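Local coordinates for protein nitrite oxidoreductase subunit A (Kuenenia stuttgartiensis, PDB 7B04) that belongs to the molybdopterin oxidoreductase family and holds a molybdenum atom between two pterin guanine dinucleotide cofactors, with an iron-sulfur cluster bound nearby, at residues His273-Pro278 with Tyr525-Asn530; Trp1063-His1068 with Asn1095-Glu1100; Gly285-Asp290 with Gly564-Gly569. All blocks are in the same frame, centred on the assembly; numbering follows the deposited sequence.

In the fold
All three contacts are buried, and each touches a pterin cofactor. Contact 1 supplies the aspartate ligand of the molybdenum and serves as the common neighbour: its centre lies about 10 Å from that of contact 2 and about 12 Å from that of contact 3. P278 packs on H1068, and Q276 on N1095, joining contacts 1 and 2. Towards contact 3, D275 OD2 lies 4.0 Å from G564 N. Contacts 2 and 3 do not meet; their nearest atoms are about 8 Å apart. Contacts 1 and 2 both touch the MD1 of chain D. G564 of contact 3 lies beside the MD1 of chain E, which contacts 1 and 2 also reach, through E527 and K1099.

Contact 1 (His273-Pro278 with Tyr525-Asn530); sequences HGDQAP and YGEGVN. With MO (molybdenum atom), chain C; MD1 (phosphoric acid 4-(2-amino-4-oxo-3,4,5,6,-tetrahydro-pteridin-6-yl)-2-hydroxy-3,4-dimercapto-but-3-en-yl ester guanylate ester), chain D.
E527 of the segment 525-530 reaches across to the backbone of G274 and of D275, whose carboxylate binds the molybdenum. Its CB lies 4.2 Å from G274 O. CG stands beside its own backbone N (chi1 -71°) and packs against that same carbonyl oxygen. The chain then bends at chi2 (73°), which brings CD 3.7 Å from D275 OD1. At the tip, OE1 faces the D275 carboxylate, while OE2 comes 3.0 Å from D275 O; both of these last atoms are acceptors, and no hydrogen bond is assigned between them. G274 has a positive phi (72°), a conformation that glycine adopts readily. The N530 amide meets A277 and P278, with ND2 3.8 Å from A277 CB and OD1 facing A277 CA and P278 CD; N539 bonds to OD1. Small A277 also meets the edge of the Y525 ring, whose OH is bonded to H280 and S559. On the cofactor side, H273 lays one ring face over the MD1 of chain D, with C10 3.4 Å above the ring plane. Both D275 oxygens, OD1 and OD2, bind the molybdenum at 2.1 Å, joined by two dithiolene sulfurs from each MD1, as in molybdenum enzymes with an aspartate ligand. E527 touches this metal-bound D275 by van der Waals contact while its backbone N donates to O2B of the chain E MD1, and its segment thus borders both metal ligand and cofactor.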
# COMPACT_ATOMS: atom_id res chain seq x y z
N HIS B 273 -10.56 -12.19 -12.86
CA HIS B 273 -9.40 -11.42 -12.42
C HIS B 273 -8.07 -12.11 -12.72
O HIS B 273 -7.02 -11.53 -12.43
CB HIS B 273 -9.52 -11.13 -10.92
CG HIS B 273 -10.63 -10.19 -10.57
ND1 HIS B 273 -11.12 -10.05 -9.29
CD2 HIS B 273 -11.35 -9.33 -11.34
CE1 HIS B 273 -12.09 -9.15 -9.28
NE2 HIS B 273 -12.25 -8.70 -10.51
N GLY B 274 -8.09 -13.30 -13.31
CA GLY B 274 -6.85 -14.02 -13.52
C GLY B 274 -6.25 -14.59 -12.26
O GLY B 274 -5.05 -14.87 -12.23
N ASP B 275 -7.07 -14.79 -11.23
CA ASP B 275 -6.58 -15.18 -9.92
C ASP B 275 -6.48 -16.69 -9.72
O ASP B 275 -5.67 -17.14 -8.89
CB ASP B 275 -7.49 -14.58 -8.84
CG ASP B 275 -7.36 -13.06 -8.72
OD1 ASP B 275 -6.29 -12.51 -9.03
OD2 ASP B 275 -8.35 -12.43 -8.29
N GLN B 276 -7.26 -17.48 -10.44
CA GLN B 276 -7.24 -18.96 -10.28
C GLN B 276 -5.94 -19.52 -10.83
O GLN B 276 -5.46 -18.95 -11.77
CB GLN B 276 -8.44 -19.55 -11.03
CG GLN B 276 -8.27 -20.99 -11.51
CD GLN B 276 -9.45 -21.91 -11.40
OE1 GLN B 276 -9.66 -22.56 -10.39
NE2 GLN B 276 -10.20 -22.02 -12.47
N ALA B 277 -5.36 -20.54 -10.22
CA ALA B 277 -4.22 -21.17 -10.90
C ALA B 277 -4.81 -22.27 -11.79
O ALA B 277 -5.14 -23.31 -11.27
CB ALA B 277 -3.29 -21.74 -9.88
N PRO B 278 -4.84 -22.14 -13.12
CA PRO B 278 -5.55 -23.09 -14.00
C PRO B 278 -5.05 -24.52 -13.93
O PRO B 278 -5.81 -25.44 -14.25
CB PRO B 278 -5.33 -22.49 -15.40
CG PRO B 278 -4.98 -21.04 -15.12
CD PRO B 278 -4.15 -21.10 -13.91
N TYR B 525 3.26 -19.20 -5.40
CA TYR B 525 3.15 -18.47 -6.65
C TYR B 525 1.87 -17.67 -6.66
O TYR B 525 1.00 -17.83 -5.80
CB TYR B 525 3.18 -19.39 -7.87
CG TYR B 525 2.45 -20.70 -7.72
CD1 TYR B 525 3.06 -21.78 -7.12
CD2 TYR B 525 1.17 -20.87 -8.25
CE1 TYR B 525 2.41 -22.98 -7.00
CE2 TYR B 525 0.52 -22.08 -8.14
CZ TYR B 525 1.14 -23.13 -7.51
OH TYR B 525 0.49 -24.33 -7.41
N GLY B 526 1.76 -16.81 -7.65
CA GLY B 526 0.60 -15.96 -7.81
C GLY B 526 0.43 -15.56 -9.24
O GLY B 526 0.81 -16.30 -10.16
N GLU B 527 -0.12 -14.38 -9.45
CA GLU B 527 -0.47 -13.89 -10.77
C GLU B 527 0.69 -13.23 -11.48
O GLU B 527 0.51 -12.70 -12.58
CB GLU B 527 -1.67 -12.95 -10.65
CG GLU B 527 -2.94 -13.72 -10.30
CD GLU B 527 -2.96 -14.19 -8.86
OE1 GLU B 527 -2.63 -13.39 -7.97
OE2 GLU B 527 -3.27 -15.38 -8.62
N GLY B 528 1.88 -13.23 -10.87
CA GLY B 528 3.07 -12.94 -11.64
C GLY B 528 3.35 -13.99 -12.69
O GLY B 528 4.02 -13.70 -13.68
N VAL B 529 2.83 -15.20 -12.50
CA VAL B 529 2.93 -16.26 -13.49
C VAL B 529 1.55 -16.69 -13.95
O VAL B 529 1.39 -17.21 -15.07
CB VAL B 529 3.72 -17.46 -12.93
CG1 VAL B 529 5.15 -17.03 -12.60
CG2 VAL B 529 3.04 -18.02 -11.69
N ASN B 530 0.53 -16.49 -13.12
CA ASN B 530 -0.83 -16.84 -13.50
C ASN B 530 -1.44 -15.88 -14.51
O ASN B 530 -2.47 -16.20 -15.11
CB ASN B 530 -1.74 -16.91 -12.27
CG ASN B 530 -1.64 -18.24 -11.55
OD1 ASN B 530 -1.30 -19.26 -12.15
ND2 ASN B 530 -1.93 -18.24 -10.26
MO MO C . -6.97 -10.85 -7.86
PB MD1 D . -12.00 -5.22 -8.49
O3B MD1 D . -11.12 -4.16 -7.59
O1B MD1 D . -12.71 -4.44 -9.56
O2B MD1 D . -13.02 -5.89 -7.60
O3A MD1 D . -11.06 -6.39 -9.19
C10 MD1 D . -9.79 -6.71 -8.70
C11 MD1 D . -8.85 -7.02 -9.90
O11 MD1 D . -8.00 -5.71 -10.26
C12 MD1 D . -8.08 -8.08 -9.64
S12 MD1 D . -8.13 -8.82 -7.98
C13 MD1 D . -7.11 -8.77 -10.64
S13 MD1 D . -6.21 -10.19 -9.94
C14 MD1 D . -6.81 -8.45 -12.03
N15 MD1 D . -5.33 -7.85 -12.01
C16 MD1 D . -4.93 -7.14 -13.16
C15 MD1 D . -3.49 -6.81 -13.33
O14 MD1 D . -2.71 -7.14 -12.51
N17 MD1 D . -3.03 -6.05 -14.53
C17 MD1 D . -4.06 -5.60 -15.60
N16 MD1 D . -3.61 -4.87 -16.76
N18 MD1 D . -5.52 -5.94 -15.44
C20 MD1 D . -5.98 -6.68 -14.29
N8 MD1 D . -7.35 -6.96 -14.19
C7 MD1 D . -7.83 -7.69 -12.85
PA MD1 D . -11.81 -3.00 -6.63
O1A MD1 D . -10.89 -2.65 -5.48
O2A MD1 D . -12.02 -1.78 -7.49
O5' MD1 D . -13.29 -3.41 -6.05
C5' MD1 D . -13.81 -2.57 -5.06
C4' MD1 D . -14.81 -1.53 -5.67
O4' MD1 D . -16.14 -1.55 -4.86
C1' MD1 D . -16.09 -0.28 -3.96
N9 MD1 D . -16.42 -0.61 -2.55
C4 MD1 D . -17.65 -1.00 -2.26
N3 MD1 D . -18.84 -1.19 -3.12
C2 MD1 D . -20.09 -1.64 -2.52
N2 MD1 D . -21.25 -1.83 -3.36
N1 MD1 D . -20.18 -1.91 -1.10
C6 MD1 D . -19.03 -1.72 -0.28
O6 MD1 D . -19.10 -1.93 0.88
C5 MD1 D . -17.72 -1.24 -0.92
N7 MD1 D . -16.52 -0.99 -0.40
C8 MD1 D . -15.70 -0.60 -1.41
C2' MD1 D . -14.90 0.17 -4.06
O2' MD1 D . -14.91 1.63 -4.00
C3' MD1 D . -14.37 -0.34 -5.54
O3' MD1 D . -14.91 0.53 -6.58

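Contact 2 (Trp1063-His1068 with Asn1095-Glu1100); sequences WSMPMH and NTVPKE. With MD1 (phosphoric acid 4-(2-amino-4-oxo-3,4,5,6,-tetrahydro-pteridin-6-yl)-2-hydroxy-3,4-dimercapto-but-3-en-yl ester guanylate ester), chain D.
W1063 and E1100 are joined by a hydrogen bond from the indole NE1 to the backbone E1100 O, 3.2 Å long with an N-H...O angle of 147°. The donor lies in the carbonyl plane, on a lone pair. Tryptophan suits the place because its one N-H is spent here while its carbons pack against V1097 CG2 and E1100 CB. The glutamate's own OE2 accepts from the backbone N of E852 and A853. At the other end N1095 N donates to H1068 ND1 at 3.3 Å, tilted 32° out of the imidazole plane; H1068 NE2 is bonded to T536 OG1, so both ring nitrogens have partners. Segment 1095-1100 leads into strand 1102-1109 of the six-stranded mixed sheet near the C-terminus, consistent with the dinucleotide-binding domain of this family. Between the two bonds, flexible M1065 and branched V1097 meet tip to tip, CE lying 3.4 Å from CG2. T1096 OG1 is bonded to W272 O and K661 NZ, and N1095 OD1 accepts a weak bond from Q276 N. P1098 sets CB and CG against the pterin of the chain D MD1, CB 3.3 Å from C17. Extended K1099 carries NZ to a salt bridge with phosphate oxygen O1A of the chain E MD1.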
# COMPACT_ATOMS: atom_id res chain seq x y z
N TRP B 1063 -7.18 -12.99 -23.68
CA TRP B 1063 -6.75 -14.18 -24.40
C TRP B 1063 -7.69 -15.32 -24.03
O TRP B 1063 -7.90 -15.60 -22.84
CB TRP B 1063 -5.30 -14.54 -24.05
CG TRP B 1063 -4.31 -13.57 -24.63
CD1 TRP B 1063 -3.75 -12.49 -24.01
CD2 TRP B 1063 -3.77 -13.59 -25.95
NE1 TRP B 1063 -2.89 -11.85 -24.86
CE2 TRP B 1063 -2.89 -12.50 -26.06
CE3 TRP B 1063 -3.95 -14.43 -27.06
CZ2 TRP B 1063 -2.18 -12.23 -27.23
CZ3 TRP B 1063 -3.24 -14.16 -28.22
CH2 TRP B 1063 -2.37 -13.06 -28.29
N SER B 1064 -8.28 -15.96 -25.04
CA SER B 1064 -9.21 -17.07 -24.84
C SER B 1064 -8.43 -18.39 -24.87
O SER B 1064 -8.09 -18.89 -25.94
CB SER B 1064 -10.31 -17.05 -25.89
OG SER B 1064 -11.30 -18.02 -25.60
N MET B 1065 -8.17 -18.96 -23.70
CA MET B 1065 -7.40 -20.19 -23.62
C MET B 1065 -8.24 -21.39 -24.04
O MET B 1065 -9.30 -21.62 -23.45
CB MET B 1065 -6.89 -20.42 -22.21
CG MET B 1065 -5.69 -19.62 -21.86
SD MET B 1065 -6.13 -17.89 -21.69
CE MET B 1065 -4.71 -17.37 -20.77
N PRO B 1066 -7.81 -22.18 -25.02
CA PRO B 1066 -8.47 -23.47 -25.26
C PRO B 1066 -8.37 -24.41 -24.07
O PRO B 1066 -9.28 -25.21 -23.84
CB PRO B 1066 -7.73 -24.02 -26.48
CG PRO B 1066 -7.09 -22.83 -27.12
CD PRO B 1066 -6.73 -21.92 -25.99
N MET B 1067 -7.27 -24.33 -23.30
CA MET B 1067 -7.08 -25.21 -22.15
C MET B 1067 -8.03 -24.90 -21.00
O MET B 1067 -8.19 -25.73 -20.10
CB MET B 1067 -5.64 -25.11 -21.65
CG MET B 1067 -4.63 -25.82 -22.54
SD MET B 1067 -4.89 -27.60 -22.58
CE MET B 1067 -4.45 -28.06 -20.91
N HIS B 1068 -8.66 -23.72 -20.99
CA HIS B 1068 -9.52 -23.30 -19.89
C HIS B 1068 -11.00 -23.48 -20.21
O HIS B 1068 -11.84 -23.07 -19.41
CB HIS B 1068 -9.25 -21.84 -19.54
CG HIS B 1068 -7.86 -21.56 -19.09
ND1 HIS B 1068 -7.39 -20.28 -18.87
CD2 HIS B 1068 -6.82 -22.39 -18.83
CE1 HIS B 1068 -6.12 -20.34 -18.48
NE2 HIS B 1068 -5.76 -21.61 -18.45
N ASN B 1095 -9.17 -17.92 -17.47
CA ASN B 1095 -8.36 -17.21 -16.48
C ASN B 1095 -7.61 -16.10 -17.21
O ASN B 1095 -6.64 -16.37 -17.93
CB ASN B 1095 -7.38 -18.16 -15.80
CG ASN B 1095 -7.18 -17.82 -14.34
OD1 ASN B 1095 -8.08 -17.97 -13.52
ND2 ASN B 1095 -5.98 -17.34 -14.01
N THR B 1096 -8.08 -14.87 -17.06
CA THR B 1096 -7.58 -13.77 -17.87
C THR B 1096 -6.12 -13.49 -17.58
O THR B 1096 -5.63 -13.66 -16.45
CB THR B 1096 -8.40 -12.51 -17.63
OG1 THR B 1096 -8.10 -12.01 -16.33
CG2 THR B 1096 -9.88 -12.82 -17.78
N VAL B 1097 -5.41 -13.05 -18.62
CA VAL B 1097 -3.97 -12.80 -18.54
C VAL B 1097 -3.64 -11.40 -19.03
O VAL B 1097 -3.61 -11.16 -20.25
CB VAL B 1097 -3.22 -13.86 -19.35
CG1 VAL B 1097 -3.21 -15.14 -18.58
CG2 VAL B 1097 -3.87 -14.07 -20.74
N PRO B 1098 -3.36 -10.44 -18.14
CA PRO B 1098 -2.98 -9.11 -18.61
C PRO B 1098 -1.52 -8.99 -19.00
O PRO B 1098 -1.16 -8.05 -19.71
CB PRO B 1098 -3.30 -8.20 -17.42
CG PRO B 1098 -4.19 -9.01 -16.53
CD PRO B 1098 -3.73 -10.42 -16.71
N LYS B 1099 -0.67 -9.93 -18.57
CA LYS B 1099 0.76 -9.84 -18.81
C LYS B 1099 1.21 -10.43 -20.14
O LYS B 1099 2.37 -10.25 -20.52
CB LYS B 1099 1.52 -10.50 -17.66
CG LYS B 1099 1.29 -9.77 -16.35
CD LYS B 1099 2.08 -10.35 -15.20
CE LYS B 1099 1.78 -9.57 -13.93
NZ LYS B 1099 2.58 -10.03 -12.77
N GLU B 1100 0.33 -11.12 -20.87
CA GLU B 1100 0.69 -11.59 -22.20
C GLU B 1100 0.59 -10.39 -23.14
O GLU B 1100 -0.39 -10.19 -23.86
CB GLU B 1100 -0.21 -12.74 -22.65
CG GLU B 1100 0.38 -14.09 -22.33
CD GLU B 1100 1.42 -14.54 -23.34
OE1 GLU B 1100 2.22 -15.43 -23.00
OE2 GLU B 1100 1.43 -14.01 -24.48
PB MD1 D . -12.00 -5.22 -8.49
O3B MD1 D . -11.12 -4.16 -7.59
O1B MD1 D . -12.71 -4.44 -9.56
O2B MD1 D . -13.02 -5.89 -7.60
O3A MD1 D . -11.06 -6.39 -9.19
C10 MD1 D . -9.79 -6.71 -8.70
C11 MD1 D . -8.85 -7.02 -9.90
O11 MD1 D . -8.00 -5.71 -10.26
C12 MD1 D . -8.08 -8.08 -9.64
S12 MD1 D . -8.13 -8.82 -7.98
C13 MD1 D . -7.11 -8.77 -10.64
S13 MD1 D . -6.21 -10.19 -9.94
C14 MD1 D . -6.81 -8.45 -12.03
N15 MD1 D . -5.33 -7.85 -12.01
C16 MD1 D . -4.93 -7.14 -13.16
C15 MD1 D . -3.49 -6.81 -13.33
O14 MD1 D . -2.71 -7.14 -12.51
N17 MD1 D . -3.03 -6.05 -14.53
C17 MD1 D . -4.06 -5.60 -15.60
N16 MD1 D . -3.61 -4.87 -16.76
N18 MD1 D . -5.52 -5.94 -15.44
C20 MD1 D . -5.98 -6.68 -14.29
N8 MD1 D . -7.35 -6.96 -14.19
C7 MD1 D . -7.83 -7.69 -12.85
PA MD1 D . -11.81 -3.00 -6.63
O1A MD1 D . -10.89 -2.65 -5.48
O2A MD1 D . -12.02 -1.78 -7.49
O5' MD1 D . -13.29 -3.41 -6.05
C5' MD1 D . -13.81 -2.57 -5.06
C4' MD1 D . -14.81 -1.53 -5.67
O4' MD1 D . -16.14 -1.55 -4.86
C1' MD1 D . -16.09 -0.28 -3.96
N9 MD1 D . -16.42 -0.61 -2.55
C4 MD1 D . -17.65 -1.00 -2.26
N3 MD1 D . -18.84 -1.19 -3.12
C2 MD1 D . -20.09 -1.64 -2.52
N2 MD1 D . -21.25 -1.83 -3.36
N1 MD1 D . -20.18 -1.91 -1.10
C6 MD1 D . -19.03 -1.72 -0.28
O6 MD1 D . -19.10 -1.93 0.88
C5 MD1 D . -17.72 -1.24 -0.92
N7 MD1 D . -16.52 -0.99 -0.40
C8 MD1 D . -15.70 -0.60 -1.41
C2' MD1 D . -14.90 0.17 -4.06
O2' MD1 D . -14.91 1.63 -4.00
C3' MD1 D . -14.37 -0.34 -5.54
O3' MD1 D . -14.91 0.53 -6.58

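Contact 3 (Gly285-Asp290 with Gly564-Gly569); sequences GLQTSD and GNYKAG. With MD1 (phosphoric acid 4-(2-amino-4-oxo-3,4,5,6,-tetrahydro-pteridin-6-yl)-2-hydroxy-3,4-dimercapto-but-3-en-yl ester guanylate ester), chain E.
The backbones of 285-290 and 564-569 stay apart, T288 and K567 having the nearest CA atoms at 8.7 Å, which leaves side chains to bridge the gap; K567 is the centre of an inverse gamma turn. Y566 reaches tip to tip towards D290, its OH donating to OD2 at 2.7 Å from above the carboxylate plane (49° out of it). The bent K567 side chain brings NZ to D290 OD1 at 3.2 Å, a salt bridge on the syn lone pair; R808 adds a second positive partner, which would help stabilise the buried carboxylate. T288 OG1, itself bonded to Y270 OH, lies 3.9 Å above one ring face of Y566, and K567 CB over the opposite one. The extended Q287 side chain runs past the ring in the opposite direction, its amide nearly perpendicular (87°) and OE1 3.5 Å from CE2 at the edge, while NE2 is held by D1090 O. G564 has no side chain to collide with the chain E MD1, whose S13 is 3.6 Å from its CA. L286 packs on S409, and K567 on I410, of the neighbouring nitrite oxidoreductase subunit B chain. Segment 285-290 follows helix 280-283, and S289 pairs by backbone with T561 of strand 558-561, at the edge of the five-stranded parallel sheet.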
# COMPACT_ATOMS: atom_id res chain seq x y z
N GLY B 285 -7.39 -31.34 -8.95
CA GLY B 285 -8.83 -31.30 -9.10
C GLY B 285 -9.57 -30.45 -8.09
O GLY B 285 -10.77 -30.65 -7.90
N LEU B 286 -8.89 -29.51 -7.44
CA LEU B 286 -9.52 -28.60 -6.49
C LEU B 286 -9.37 -27.18 -7.01
O LEU B 286 -8.43 -26.87 -7.75
CB LEU B 286 -8.90 -28.73 -5.10
CG LEU B 286 -9.73 -28.34 -3.88
CD1 LEU B 286 -9.28 -29.17 -2.71
CD2 LEU B 286 -9.59 -26.86 -3.55
N GLN B 287 -10.32 -26.32 -6.62
CA GLN B 287 -10.33 -24.94 -7.10
C GLN B 287 -8.98 -24.26 -6.88
O GLN B 287 -8.40 -23.69 -7.82
CB GLN B 287 -11.44 -24.16 -6.39
CG GLN B 287 -11.71 -22.79 -6.97
CD GLN B 287 -12.70 -21.99 -6.14
OE1 GLN B 287 -13.03 -22.36 -5.02
NE2 GLN B 287 -13.18 -20.88 -6.70
N THR B 288 -8.46 -24.31 -5.66
CA THR B 288 -7.22 -23.62 -5.34
C THR B 288 -6.56 -24.30 -4.14
O THR B 288 -7.24 -24.59 -3.15
CB THR B 288 -7.45 -22.14 -5.05
OG1 THR B 288 -7.61 -21.42 -6.28
CG2 THR B 288 -6.27 -21.54 -4.28
N SER B 289 -5.26 -24.56 -4.25
CA SER B 289 -4.47 -25.03 -3.12
C SER B 289 -3.81 -23.83 -2.45
O SER B 289 -2.86 -23.25 -3.00
CB SER B 289 -3.43 -26.05 -3.58
OG SER B 289 -2.58 -26.44 -2.52
N ASP B 290 -4.32 -23.44 -1.28
CA ASP B 290 -3.75 -22.36 -0.48
C ASP B 290 -3.77 -22.78 0.98
O ASP B 290 -4.30 -23.84 1.33
CB ASP B 290 -4.50 -21.04 -0.72
CG ASP B 290 -5.99 -21.17 -0.49
OD1 ASP B 290 -6.46 -22.28 -0.19
OD2 ASP B 290 -6.69 -20.14 -0.62
N GLY B 564 -6.86 -12.98 -4.63
CA GLY B 564 -7.81 -12.31 -3.78
C GLY B 564 -8.63 -13.31 -2.99
O GLY B 564 -8.32 -14.51 -2.92
N ASN B 565 -9.69 -12.81 -2.38
CA ASN B 565 -10.56 -13.64 -1.54
C ASN B 565 -11.64 -14.26 -2.42
O ASN B 565 -12.62 -13.61 -2.78
CB ASN B 565 -11.16 -12.82 -0.40
CG ASN B 565 -11.49 -13.68 0.80
OD1 ASN B 565 -11.30 -14.90 0.77
ND2 ASN B 565 -11.97 -13.06 1.87
N TYR B 566 -11.47 -15.54 -2.73
CA TYR B 566 -12.35 -16.26 -3.65
C TYR B 566 -13.20 -17.32 -2.98
O TYR B 566 -14.19 -17.76 -3.58
CB TYR B 566 -11.50 -16.98 -4.71
CG TYR B 566 -10.71 -18.11 -4.08
CD1 TYR B 566 -9.51 -17.85 -3.43
CD2 TYR B 566 -11.18 -19.42 -4.10
CE1 TYR B 566 -8.79 -18.87 -2.83
CE2 TYR B 566 -10.47 -20.44 -3.50
CZ TYR B 566 -9.28 -20.16 -2.87
OH TYR B 566 -8.57 -21.17 -2.27
N LYS B 567 -12.86 -17.74 -1.76
CA LYS B 567 -13.33 -19.02 -1.24
C LYS B 567 -14.78 -18.90 -0.77
O LYS B 567 -15.09 -18.89 0.42
CB LYS B 567 -12.41 -19.53 -0.14
CG LYS B 567 -12.67 -20.98 0.24
CD LYS B 567 -11.64 -21.52 1.22
CE LYS B 567 -10.63 -22.42 0.54
NZ LYS B 567 -9.59 -21.65 -0.19
N ALA B 568 -15.68 -18.80 -1.75
CA ALA B 568 -17.09 -18.95 -1.45
C ALA B 568 -17.43 -20.38 -1.08
O ALA B 568 -18.53 -20.64 -0.57
CB ALA B 568 -17.94 -18.51 -2.65
N GLY B 569 -16.51 -21.32 -1.32
CA GLY B 569 -16.64 -22.69 -0.89
C GLY B 569 -16.41 -22.91 0.59
O GLY B 569 -16.46 -24.05 1.05
PB MD1 E . 0.61 -11.17 -7.04
O3B MD1 E . 0.72 -10.67 -8.60
O1B MD1 E . 1.90 -10.86 -6.32
O2B MD1 E . 0.36 -12.66 -7.01
O3A MD1 E . -0.65 -10.38 -6.32
C10 MD1 E . -1.97 -10.64 -6.69
C11 MD1 E . -2.89 -10.50 -5.44
O11 MD1 E . -2.23 -9.33 -4.56
C12 MD1 E . -4.16 -10.36 -5.83
S12 MD1 E . -4.74 -11.30 -7.28
C13 MD1 E . -5.26 -9.51 -5.15
S13 MD1 E . -6.90 -9.55 -5.92
C14 MD1 E . -5.09 -8.65 -4.00
N15 MD1 E . -4.13 -7.49 -4.53
C16 MD1 E . -3.56 -6.73 -3.49
C15 MD1 E . -3.39 -5.25 -3.58
O14 MD1 E . -3.75 -4.67 -4.55
N17 MD1 E . -2.78 -4.52 -2.44
C17 MD1 E . -2.32 -5.29 -1.17
N16 MD1 E . -1.73 -4.56 -0.06
N18 MD1 E . -2.49 -6.79 -1.08
C20 MD1 E . -3.09 -7.51 -2.18
N8 MD1 E . -3.26 -8.91 -2.14
C7 MD1 E . -4.71 -9.32 -2.71
PA MD1 E . 1.96 -9.77 -9.22
O1A MD1 E . 1.50 -9.15 -10.51
O2A MD1 E . 2.31 -8.69 -8.22
O5' MD1 E . 3.29 -10.69 -9.51
C5' MD1 E . 4.18 -10.96 -8.47
C4' MD1 E . 5.66 -11.00 -8.99
O4' MD1 E . 5.84 -11.98 -10.19
C1' MD1 E . 6.72 -11.17 -11.18
N9 MD1 E . 6.60 -11.68 -12.57
C4 MD1 E . 7.10 -12.87 -12.88
N3 MD1 E . 7.80 -13.91 -12.07
C2 MD1 E . 8.24 -15.15 -12.69
N2 MD1 E . 8.93 -16.16 -11.89
N1 MD1 E . 8.00 -15.39 -14.09
C6 MD1 E . 7.32 -14.39 -14.87
O6 MD1 E . 7.11 -14.58 -16.02
C5 MD1 E . 6.86 -13.09 -14.21
N7 MD1 E . 6.23 -12.02 -14.69
C8 MD1 E . 6.06 -11.14 -13.68
C2' MD1 E . 6.23 -10.01 -11.06
O2' MD1 E . 7.16 -9.00 -11.57
C3' MD1 E . 6.02 -9.84 -9.43
O3' MD1 E . 7.28 -9.47 -8.80